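Local coordinates for uncharacterized protein (PDB 3MAB) that is of unknown function but carries a TfoX C-terminal domain of the helix-hairpin-helix clan, which may point to a role in binding nucleic acids, at residues 54-59 with 65-70; 39-44 with 79-84; 5-10 with 15-20. The protein carries 2 engineered substitutions. All coordinates share one frame; numbering follows the deposited sequence.

From the N terminus, contact 3 closes first: the entry segment 5-10, with its 3-10 turn, folds against residues 15-20 on helix 14-22. The chain then runs through helix 28-46, where residues 39-44 open the long loop that contact 2 closes at residues 79-84 of helix 72-85. Within that loop lies the short contact 1, where residues 65-70 turn back on helix 52-63. None of the contacts cross along the chain. In space, Leu55 and Leu58 join contact 1 to Phe40 of contact 2, Leu55 also meets Phe81 and His82, Leu20 meets Leu58, and Ile43 reaches Leu16. Helix 52-63 thereby packs against the other three helices. Contacts 1 and 3 also touch the second subunit.

Contact 1. Residues 54-59 with 65-70; sequences ELYALE and IRWHGL
In the connection between helix 52-63 and helix 72-85, Trp67 and Leu70 fold back onto Tyr56 and Glu59 as the chain passes through the 3-10 turn 67-69. Trp67 comes in closest by the base of its side chain: CB lies 3.4 Å from Tyr56 O. Its CG sits between the backbone N and the carbonyl carbon (chi1 61°), which swings the indole to the Tyr56 side, where the two side chains cross obliquely. The two rings are nearly parallel, with planes at 14°, yet they have slid so far apart that little overlap is left. They meet where Tyr56 CD2 lies 3.9 Å from Trp67 CE3. A face of the indole also carries His68, whose ND1 stands 3.7 Å above the Trp67 plane. Leu70 divides its branches. CD1 is 3.7 Å from Tyr56 O, whereas CD2 packs 3.8 Å from CG of Glu59. That glutamate touches Leu70 through its CG, while its carboxylate is hydrogen-bonded to Ser36 and Gln63. Asn11, from the N-terminal part of the chain, is hydrogen-bonded to Ile65 O and Trp67 N, while Arg66 points away and forms salt bridges with Asp19, Asp47 and Glu54 of the second subunit. Such an interhelical connection with a 3-10 turn, its apolar side chains folded back on the preceding helix, is consistent with the all-helical TfoX C-terminal domain.

Contact 2. Residues 39-44 with 79-84; sequences AFLRIW and KKFHQS
Phe40 meets His82, and Leu41 meets Phe81, across two helices whose backbones stay well apart. The far end of the phenylalanine ring makes the first of these contacts: Phe40 CZ is 3.7 Å from CD2 of His82 and arrives at the edge of the imidazole, near its plane. The rings are turned steeply, with planes at 78° and centroids 5.7 Å apart, an oblique pair that is neither a stack nor edge-to-face. Leu41 comes to the edge of the Phe81 ring, the two side chains meeting at a slant. Its CG lies 3.8 Å from Phe81 CZ, close to the ring plane, and both methyls sit near that same atom. Phe81 also comes within 4.3 Å of Phe40, through its CE2 and the other ring's CD2. In Phe40, Phe81 and His82 alike, CG is anti to the backbone N, and this extension lets the rings span the axes of the two segments, 12.3 Å apart at closest, with their N-to-C directions at 27°. Behind the contact, Ser84 OG bonds to Lys80 O at 2.8 Å, while Ser84 N reaches the same carbonyl oxygen from the opposite face of its plane. Val50, from the loop before helix 52-63, packs on Phe40 and Trp44, and the indole NE1 of Trp44 is bonded to Glu86. From helix 52-63, Leu55 packs on both Phe40 and Phe81, while Leu58 adds to the cover of Phe40 and Met52 touches His82. On the other flank of helix 28-46, Ala39 and Ile43 turn to helix 14-22.

Contact 3. Residues 5-10 with 15-20; sequences NLSELP and VLEQDL
Glu17 sets out from helix 14-22 with CG anti to the backbone N (chi1 168°) and stays extended beyond it, a reach that brings its carboxylate to Ser7. There OE2 of Glu17 accepts a hydrogen bond from Ser7 N at 3.0 Å. The bond is bent, with an angle of 142° at the hydrogen, and the donor stands well above the carboxylate plane, 62° out of it. The Ser7 hydroxyl is also near, its OG 3.3 Å from Glu17 OE2, but any bond there is weak, with Glu17 OE1 also within reach. A water adds a firmer grip by donating to Glu17 OE2 at 2.8 Å; it reaches Asn5 OD1 only weakly. The carboxylate therefore holds the 3-10 turn 6-8 against the helix that follows it. The turn, the short loop from Leu9 and Pro10, and helix 14-22 together resemble a helix-hairpin-helix element, consistent with the clan to which the domain belongs. Beside the polar contact, Leu6 lays its CB 3.6 Å from Glu17 OE2 and sends its branches toward Leu20, with Leu6 CD1 4.1 Å from Leu20 CB. Leu20 continues inward to Ala39 of helix 28-46 and Leu58 of helix 52-63. The turn is also braced from within, since Asn5 N donates to Glu8 OE1 at 2.7 Å along a nearly straight line; OE1 accepts through its anti lone pair, the one away from the other carboxylate oxygen. That other oxygen, Glu8 OE2, makes a salt bridge to Lys75 of the second subunit.

Contact 1. Residues 54-59 with 65-70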
loop_
_atom_site.group_PDB
_atom_site.type_symbol
_atom_site.label_atom_id
_atom_site.label_comp_id
_atom_site.label_asym_id
_atom_site.label_seq_id
_atom_site.Cartn_x
_atom_site.Cartn_y
_atom_site.Cartn_z
ATOM N N GLU B 54 -3.783 -12.356 2.491
ATOM C CA GLU B 54 -4.341 -11.337 3.355
ATOM C C GLU B 54 -3.258 -10.792 4.342
ATOM O O GLU B 54 -3.201 -9.595 4.644
ATOM C CB GLU B 54 -5.524 -11.848 4.175
ATOM C CG GLU B 54 -6.833 -11.889 3.505
ATOM C CD GLU B 54 -7.128 -13.190 2.834
ATOM O OE1 GLU B 54 -8.288 -13.336 2.437
ATOM O OE2 GLU B 54 -6.244 -14.051 2.706
ATOM N N LEU B 55 -2.389 -11.663 4.864
ATOM C CA LEU B 55 -1.323 -11.211 5.765
ATOM C C LEU B 55 -0.340 -10.275 5.114
ATOM O O LEU B 55 0.008 -9.239 5.647
ATOM C CB LEU B 55 -0.609 -12.446 6.348
ATOM C CG LEU B 55 0.490 -12.210 7.360
ATOM C CD1 LEU B 55 0.022 -11.335 8.544
ATOM C CD2 LEU B 55 1.025 -13.512 7.850
ATOM N N TYR B 56 0.130 -10.636 3.934
ATOM C CA TYR B 56 0.942 -9.727 3.151
ATOM C C TYR B 56 0.237 -8.414 2.893
ATOM O O TYR B 56 0.877 -7.339 2.999
ATOM C CB TYR B 56 1.336 -10.378 1.818
ATOM C CG TYR B 56 2.479 -11.388 1.799
ATOM C CD1 TYR B 56 3.346 -11.547 2.851
ATOM C CD2 TYR B 56 2.714 -12.115 0.653
ATOM C CE1 TYR B 56 4.390 -12.502 2.811
ATOM C CE2 TYR B 56 3.771 -13.075 0.626
ATOM C CZ TYR B 56 4.576 -13.205 1.696
ATOM O OH TYR B 56 5.598 -14.122 1.584
ATOM N N ALA B 57 -1.046 -8.455 2.516
ATOM C CA ALA B 57 -1.812 -7.236 2.257
ATOM C C ALA B 57 -1.855 -6.318 3.444
ATOM O O ALA B 57 -1.660 -5.110 3.331
ATOM C CB ALA B 57 -3.248 -7.586 1.815
ATOM N N LEU B 58 -2.060 -6.893 4.616
ATOM C CA LEU B 58 -2.163 -6.153 5.839
ATOM C C LEU B 58 -0.827 -5.508 6.208
ATOM O O LEU B 58 -0.778 -4.344 6.606
ATOM C CB LEU B 58 -2.658 -7.023 6.990
ATOM C CG LEU B 58 -4.085 -7.451 6.863
ATOM C CD1 LEU B 58 -4.399 -8.507 7.906
ATOM C CD2 LEU B 58 -5.066 -6.323 7.062
ATOM N N GLU B 59 0.290 -6.245 6.071
ATOM C CA GLU B 59 1.595 -5.656 6.381
ATOM C C GLU B 59 1.940 -4.573 5.406
ATOM O O GLU B 59 2.458 -3.520 5.789
ATOM C CB GLU B 59 2.707 -6.718 6.402
ATOM C CG GLU B 59 4.085 -6.227 6.731
ATOM C CD GLU B 59 4.229 -5.638 8.117
ATOM O OE1 GLU B 59 3.457 -6.038 9.006
ATOM O OE2 GLU B 59 5.155 -4.829 8.363
ATOM N N ILE B 65 2.725 0.462 1.440
ATOM C CA ILE B 65 3.267 -0.026 0.173
ATOM C C ILE B 65 2.479 -1.181 -0.406
ATOM O O ILE B 65 1.902 -1.938 0.367
ATOM C CB ILE B 65 4.756 -0.448 0.287
ATOM C CG1 ILE B 65 4.930 -1.627 1.220
ATOM C CG2 ILE B 65 5.631 0.708 0.761
ATOM C CD1 ILE B 65 6.392 -2.195 1.284
ATOM N N ARG B 66 2.491 -1.372 -1.734
ATOM C CA ARG B 66 1.969 -2.600 -2.313
ATOM C C ARG B 66 2.763 -3.747 -1.717
ATOM O O ARG B 66 3.970 -3.631 -1.511
ATOM C CB ARG B 66 1.917 -2.635 -3.855
ATOM C CG ARG B 66 3.229 -2.618 -4.566
ATOM C CD ARG B 66 2.907 -2.383 -6.054
ATOM N NE ARG B 66 4.049 -2.534 -6.927
ATOM C CZ ARG B 66 4.998 -1.623 -7.102
ATOM N NH1 ARG B 66 4.988 -0.485 -6.424
ATOM N NH2 ARG B 66 5.992 -1.868 -7.942
ATOM N N TRP B 67 2.079 -4.842 -1.407
ATOM C CA TRP B 67 2.705 -5.946 -0.709
ATOM C C TRP B 67 3.843 -6.514 -1.526
ATOM O O TRP B 67 4.759 -7.068 -0.962
ATOM C CB TRP B 67 1.710 -7.103 -0.319
ATOM C CG TRP B 67 1.050 -7.737 -1.509
ATOM C CD1 TRP B 67 -0.156 -7.400 -2.074
ATOM C CD2 TRP B 67 1.575 -8.780 -2.305
ATOM N NE1 TRP B 67 -0.382 -8.133 -3.218
ATOM C CE2 TRP B 67 0.665 -9.001 -3.380
ATOM C CE3 TRP B 67 2.748 -9.550 -2.247
ATOM C CZ2 TRP B 67 0.872 -9.981 -4.353
ATOM C CZ3 TRP B 67 2.961 -10.520 -3.226
ATOM C CH2 TRP B 67 2.016 -10.729 -4.270
ATOM N N HIS B 68 3.763 -6.326 -2.851
ATOM C CA HIS B 68 4.755 -6.867 -3.746
ATOM C C HIS B 68 6.146 -6.299 -3.342
ATOM O O HIS B 68 7.161 -6.954 -3.539
ATOM C CB HIS B 68 4.460 -6.505 -5.208
ATOM C CG HIS B 68 3.027 -6.703 -5.642
ATOM N ND1 HIS B 68 1.991 -5.966 -5.118
ATOM C CD2 HIS B 68 2.484 -7.456 -6.639
ATOM C CE1 HIS B 68 0.854 -6.302 -5.721
ATOM N NE2 HIS B 68 1.125 -7.195 -6.654
ATOM N N GLY B 69 6.175 -5.087 -2.785
ATOM C CA GLY B 69 7.424 -4.437 -2.392
ATOM C C GLY B 69 7.970 -4.728 -1.021
ATOM O O GLY B 69 8.995 -4.160 -0.621
ATOM N N LEU B 70 7.298 -5.583 -0.270
ATOM C CA LEU B 70 7.784 -5.895 1.046
ATOM C C LEU B 70 9.191 -6.477 0.978
ATOM O O LEU B 70 9.473 -7.266 0.099
ATOM C CB LEU B 70 6.858 -6.884 1.772
ATOM C CG LEU B 70 5.507 -6.351 2.285
ATOM C CD1 LEU B 70 4.553 -7.463 2.658
ATOM C CD2 LEU B 70 5.807 -5.362 3.459
#

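Contact 2. Residues 39-44 with 79-84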
loop_
_atom_site.group_PDB
_atom_site.type_symbol
_atom_site.label_atom_id
_atom_site.label_comp_id
_atom_site.label_asym_id
_atom_site.label_seq_id
_atom_site.Cartn_x
_atom_site.Cartn_y
_atom_site.Cartn_z
ATOM N N ALA B 39 -3.971 -8.114 13.481
ATOM C CA ALA B 39 -5.153 -7.913 12.633
ATOM C C ALA B 39 -5.502 -9.220 11.904
ATOM O O ALA B 39 -6.659 -9.636 11.842
ATOM C CB ALA B 39 -4.914 -6.782 11.680
ATOM N N PHE B 40 -4.485 -9.887 11.392
ATOM C CA PHE B 40 -4.676 -11.167 10.721
ATOM C C PHE B 40 -5.296 -12.176 11.672
ATOM O O PHE B 40 -6.233 -12.849 11.288
ATOM C CB PHE B 40 -3.377 -11.730 10.141
ATOM C CG PHE B 40 -3.554 -13.014 9.444
ATOM C CD1 PHE B 40 -3.900 -13.018 8.121
ATOM C CD2 PHE B 40 -3.409 -14.237 10.077
ATOM C CE1 PHE B 40 -4.133 -14.173 7.450
ATOM C CE2 PHE B 40 -3.637 -15.415 9.359
ATOM C CZ PHE B 40 -3.987 -15.357 8.048
ATOM N N LEU B 41 -4.797 -12.287 12.908
ATOM C CA LEU B 41 -5.316 -13.269 13.855
ATOM C C LEU B 41 -6.817 -13.014 14.096
ATOM O O LEU B 41 -7.629 -13.935 14.267
ATOM C CB LEU B 41 -4.550 -13.240 15.174
ATOM C CG LEU B 41 -3.214 -13.939 15.164
ATOM C CD1 LEU B 41 -2.542 -13.704 16.465
ATOM C CD2 LEU B 41 -3.311 -15.443 14.847
ATOM N N ARG B 42 -7.151 -11.737 14.215
ATOM C CA ARG B 42 -8.541 -11.364 14.484
ATOM C C ARG B 42 -9.481 -11.792 13.334
ATOM O O ARG B 42 -10.584 -12.214 13.605
ATOM C CB ARG B 42 -8.641 -9.872 14.837
ATOM C CG ARG B 42 -8.086 -9.686 16.198
ATOM C CD ARG B 42 -7.727 -8.329 16.699
ATOM N NE ARG B 42 -8.890 -7.502 16.836
ATOM C CZ ARG B 42 -8.911 -6.273 17.359
ATOM N NH1 ARG B 42 -7.852 -5.731 17.914
ATOM N NH2 ARG B 42 -10.041 -5.576 17.329
ATOM N N ILE B 43 -9.048 -11.617 12.100
ATOM C CA ILE B 43 -9.854 -12.018 10.969
ATOM C C ILE B 43 -9.862 -13.527 10.799
ATOM O O ILE B 43 -10.885 -14.090 10.448
ATOM C CB ILE B 43 -9.527 -11.253 9.658
ATOM C CG1 ILE B 43 -8.120 -11.412 9.132
ATOM C CG2 ILE B 43 -9.745 -9.751 9.890
ATOM C CD1 ILE B 43 -7.923 -10.744 7.654
ATOM N N TRP B 44 -8.725 -14.153 11.089
ATOM C CA TRP B 44 -8.568 -15.623 10.988
ATOM C C TRP B 44 -9.376 -16.355 12.030
ATOM O O TRP B 44 -9.956 -17.406 11.743
ATOM C CB TRP B 44 -7.103 -15.913 11.092
ATOM C CG TRP B 44 -6.709 -17.348 11.044
ATOM C CD1 TRP B 44 -6.513 -18.077 9.927
ATOM C CD2 TRP B 44 -6.296 -18.158 12.158
ATOM N NE1 TRP B 44 -6.019 -19.309 10.268
ATOM C CE2 TRP B 44 -5.874 -19.389 11.628
ATOM C CE3 TRP B 44 -6.208 -17.944 13.534
ATOM C CZ2 TRP B 44 -5.436 -20.413 12.415
ATOM C CZ3 TRP B 44 -5.771 -18.964 14.336
ATOM C CH2 TRP B 44 -5.431 -20.198 13.786
ATOM N N LYS B 79 5.637 -15.374 6.627
ATOM C CA LYS B 79 5.444 -16.789 6.245
ATOM C C LYS B 79 5.686 -17.723 7.419
ATOM O O LYS B 79 4.908 -18.692 7.621
ATOM C CB LYS B 79 6.374 -17.157 5.099
ATOM C CG LYS B 79 6.112 -18.517 4.610
ATOM C CD LYS B 79 6.950 -18.900 3.387
ATOM C CE LYS B 79 6.345 -18.397 2.083
ATOM N NZ LYS B 79 6.786 -19.208 0.900
ATOM N N LYS B 80 6.703 -17.463 8.210
ATOM C CA LYS B 80 6.968 -18.319 9.374
ATOM C C LYS B 80 5.774 -18.257 10.321
ATOM O O LYS B 80 5.372 -19.270 10.874
ATOM C CB LYS B 80 8.233 -17.889 10.076
ATOM C CG LYS B 80 9.463 -18.180 9.343
ATOM C CD LYS B 80 9.529 -19.559 8.661
ATOM C CE LYS B 80 10.233 -19.444 7.278
ATOM N NZ LYS B 80 9.572 -18.450 6.347
ATOM N N PHE B 81 5.240 -17.093 10.572
ATOM C CA PHE B 81 4.074 -16.882 11.456
ATOM C C PHE B 81 2.881 -17.634 10.903
ATOM O O PHE B 81 2.259 -18.442 11.598
ATOM C CB PHE B 81 3.828 -15.402 11.626
ATOM C CG PHE B 81 2.521 -15.057 12.266
ATOM C CD1 PHE B 81 2.253 -15.358 13.604
ATOM C CD2 PHE B 81 1.554 -14.470 11.529
ATOM C CE1 PHE B 81 1.047 -15.014 14.167
ATOM C CE2 PHE B 81 0.335 -14.128 12.096
ATOM C CZ PHE B 81 0.114 -14.397 13.410
ATOM N N HIS B 82 2.590 -17.483 9.638
ATOM C CA HIS B 82 1.445 -18.099 9.073
ATOM C C HIS B 82 1.567 -19.619 9.097
ATOM O O HIS B 82 0.610 -20.320 9.417
ATOM C CB HIS B 82 1.223 -17.621 7.648
ATOM C CG HIS B 82 -0.030 -18.145 7.061
ATOM N ND1 HIS B 82 -0.030 -19.159 6.127
ATOM C CD2 HIS B 82 -1.326 -17.842 7.283
ATOM C CE1 HIS B 82 -1.284 -19.448 5.795
ATOM N NE2 HIS B 82 -2.088 -18.686 6.503
ATOM N N GLN B 83 2.729 -20.126 8.761
ATOM C CA GLN B 83 2.963 -21.567 8.788
ATOM C C GLN B 83 2.711 -22.074 10.188
ATOM O O GLN B 83 2.081 -23.136 10.359
ATOM C CB GLN B 83 4.374 -21.921 8.348
ATOM C CG GLN B 83 4.590 -21.805 6.863
ATOM C CD GLN B 83 6.074 -21.844 6.455
ATOM O OE1 GLN B 83 6.972 -21.903 7.297
ATOM N NE2 GLN B 83 6.330 -21.833 5.141
ATOM N N SER B 84 3.197 -21.391 11.213
ATOM C CA SER B 84 3.017 -21.829 12.616
ATOM C C SER B 84 1.543 -21.860 12.963
ATOM O O SER B 84 1.099 -22.772 13.672
ATOM C CB SER B 84 3.782 -20.895 13.553
ATOM O OG SER B 84 5.149 -20.864 13.179
#

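Contact 3. Residues 5-10 with 15-20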
loop_
_atom_site.group_PDB
_atom_site.type_symbol
_atom_site.label_atom_id
_atom_site.label_comp_id
_atom_site.label_asym_id
_atom_site.label_seq_id
_atom_site.Cartn_x
_atom_site.Cartn_y
_atom_site.Cartn_z
ATOM N N ASN B 5 -9.880 6.046 4.589
ATOM C CA ASN B 5 -10.641 4.822 4.828
ATOM C C ASN B 5 -9.679 3.652 4.695
ATOM O O ASN B 5 -8.708 3.731 3.939
ATOM C CB ASN B 5 -11.753 4.620 3.776
ATOM C CG ASN B 5 -12.952 5.475 4.020
ATOM O OD1 ASN B 5 -13.434 5.577 5.139
ATOM N ND2 ASN B 5 -13.452 6.098 2.959
ATOM N N LEU B 6 -9.960 2.529 5.365
ATOM C CA LEU B 6 -9.192 1.290 5.158
ATOM C C LEU B 6 -9.025 0.844 3.721
ATOM O O LEU B 6 -7.943 0.394 3.314
ATOM C CB LEU B 6 -9.768 0.148 5.993
ATOM C CG LEU B 6 -9.531 0.211 7.494
ATOM C CD1 LEU B 6 -10.513 -0.810 8.157
ATOM C CD2 LEU B 6 -8.109 -0.122 7.835
ATOM N N SER B 7 -10.094 0.958 2.935
ATOM C CA SER B 7 -10.042 0.535 1.543
ATOM C C SER B 7 -9.278 1.539 0.669
ATOM O O SER B 7 -9.176 1.299 -0.520
ATOM C CB SER B 7 -11.456 0.334 1.004
ATOM O OG SER B 7 -12.168 1.539 1.024
ATOM N N GLU B 8 -8.805 2.665 1.221
ATOM C CA GLU B 8 -7.880 3.545 0.488
ATOM C C GLU B 8 -6.401 3.195 0.743
ATOM O O GLU B 8 -5.518 3.741 0.083
ATOM C CB GLU B 8 -8.084 5.007 0.828
ATOM C CG GLU B 8 -9.445 5.533 0.359
ATOM C CD GLU B 8 -9.768 6.926 0.868
ATOM O OE1 GLU B 8 -9.735 7.123 2.100
ATOM O OE2 GLU B 8 -10.141 7.814 0.045
ATOM N N LEU B 9 -6.149 2.316 1.694
ATOM C CA LEU B 9 -4.773 1.857 1.935
ATOM C C LEU B 9 -4.334 0.842 0.904
ATOM O O LEU B 9 -5.152 0.076 0.353
ATOM C CB LEU B 9 -4.648 1.198 3.272
ATOM C CG LEU B 9 -5.074 2.019 4.472
ATOM C CD1 LEU B 9 -4.905 1.192 5.729
ATOM C CD2 LEU B 9 -4.410 3.407 4.624
ATOM N N PRO B 10 -3.013 0.800 0.627
ATOM C CA PRO B 10 -2.534 -0.214 -0.341
ATOM C C PRO B 10 -2.976 -1.637 0.052
ATOM O O PRO B 10 -2.931 -1.992 1.253
ATOM C CB PRO B 10 -1.008 -0.082 -0.285
ATOM C CG PRO B 10 -0.748 1.116 0.540
ATOM C CD PRO B 10 -1.918 1.566 1.238
ATOM N N VAL B 15 -13.696 -6.268 0.540
ATOM C CA VAL B 15 -13.995 -7.381 1.379
ATOM C C VAL B 15 -13.040 -7.519 2.581
ATOM O O VAL B 15 -13.428 -7.792 3.730
ATOM C CB VAL B 15 -14.072 -8.623 0.483
ATOM C CG1 VAL B 15 -14.115 -9.847 1.312
ATOM C CG2 VAL B 15 -15.305 -8.499 -0.512
ATOM N N LEU B 16 -11.766 -7.313 2.350
ATOM C CA LEU B 16 -10.832 -7.270 3.474
ATOM C C LEU B 16 -11.138 -6.092 4.433
ATOM O O LEU B 16 -11.026 -6.254 5.642
ATOM C CB LEU B 16 -9.391 -7.196 2.967
ATOM C CG LEU B 16 -8.263 -7.192 3.978
ATOM C CD1 LEU B 16 -8.379 -8.359 5.012
ATOM C CD2 LEU B 16 -6.900 -7.241 3.288
ATOM N N GLU B 17 -11.526 -4.923 3.892
ATOM C CA GLU B 17 -11.961 -3.805 4.729
ATOM C C GLU B 17 -13.134 -4.309 5.599
ATOM O O GLU B 17 -13.160 -4.037 6.771
ATOM C CB GLU B 17 -12.391 -2.585 3.893
ATOM C CG GLU B 17 -13.140 -1.479 4.725
ATOM C CD GLU B 17 -13.448 -0.248 3.926
ATOM O OE1 GLU B 17 -14.279 -0.337 3.028
ATOM O OE2 GLU B 17 -12.780 0.780 4.142
ATOM N N GLN B 18 -14.135 -4.983 5.017
ATOM C CA GLN B 18 -15.299 -5.461 5.768
ATOM C C GLN B 18 -14.847 -6.450 6.830
ATOM O O GLN B 18 -15.336 -6.435 7.941
ATOM C CB GLN B 18 -16.331 -6.102 4.844
ATOM C CG GLN B 18 -16.985 -5.130 3.969
ATOM C CD GLN B 18 -17.793 -5.753 2.846
ATOM O OE1 GLN B 18 -17.508 -6.876 2.353
ATOM N NE2 GLN B 18 -18.795 -5.013 2.403
ATOM N N ASP B 19 -13.914 -7.325 6.484
ATOM C CA ASP B 19 -13.423 -8.332 7.478
ATOM C C ASP B 19 -12.704 -7.655 8.652
ATOM O O ASP B 19 -12.912 -8.025 9.807
ATOM C CB ASP B 19 -12.489 -9.362 6.815
ATOM C CG ASP B 19 -13.243 -10.286 5.845
ATOM O OD1 ASP B 19 -14.493 -10.423 5.934
ATOM O OD2 ASP B 19 -12.539 -10.889 4.993
ATOM N N LEU B 20 -11.917 -6.622 8.330
ATOM C CA LEU B 20 -11.250 -5.882 9.367
ATOM C C LEU B 20 -12.295 -5.230 10.313
ATOM O O LEU B 20 -12.182 -5.321 11.507
ATOM C CB LEU B 20 -10.323 -4.849 8.786
ATOM C CG LEU B 20 -8.982 -5.365 8.268
ATOM C CD1 LEU B 20 -8.359 -4.249 7.428
ATOM C CD2 LEU B 20 -8.035 -5.800 9.396
HETATM O O HOH W 1 -14.327 2.344 5.823
#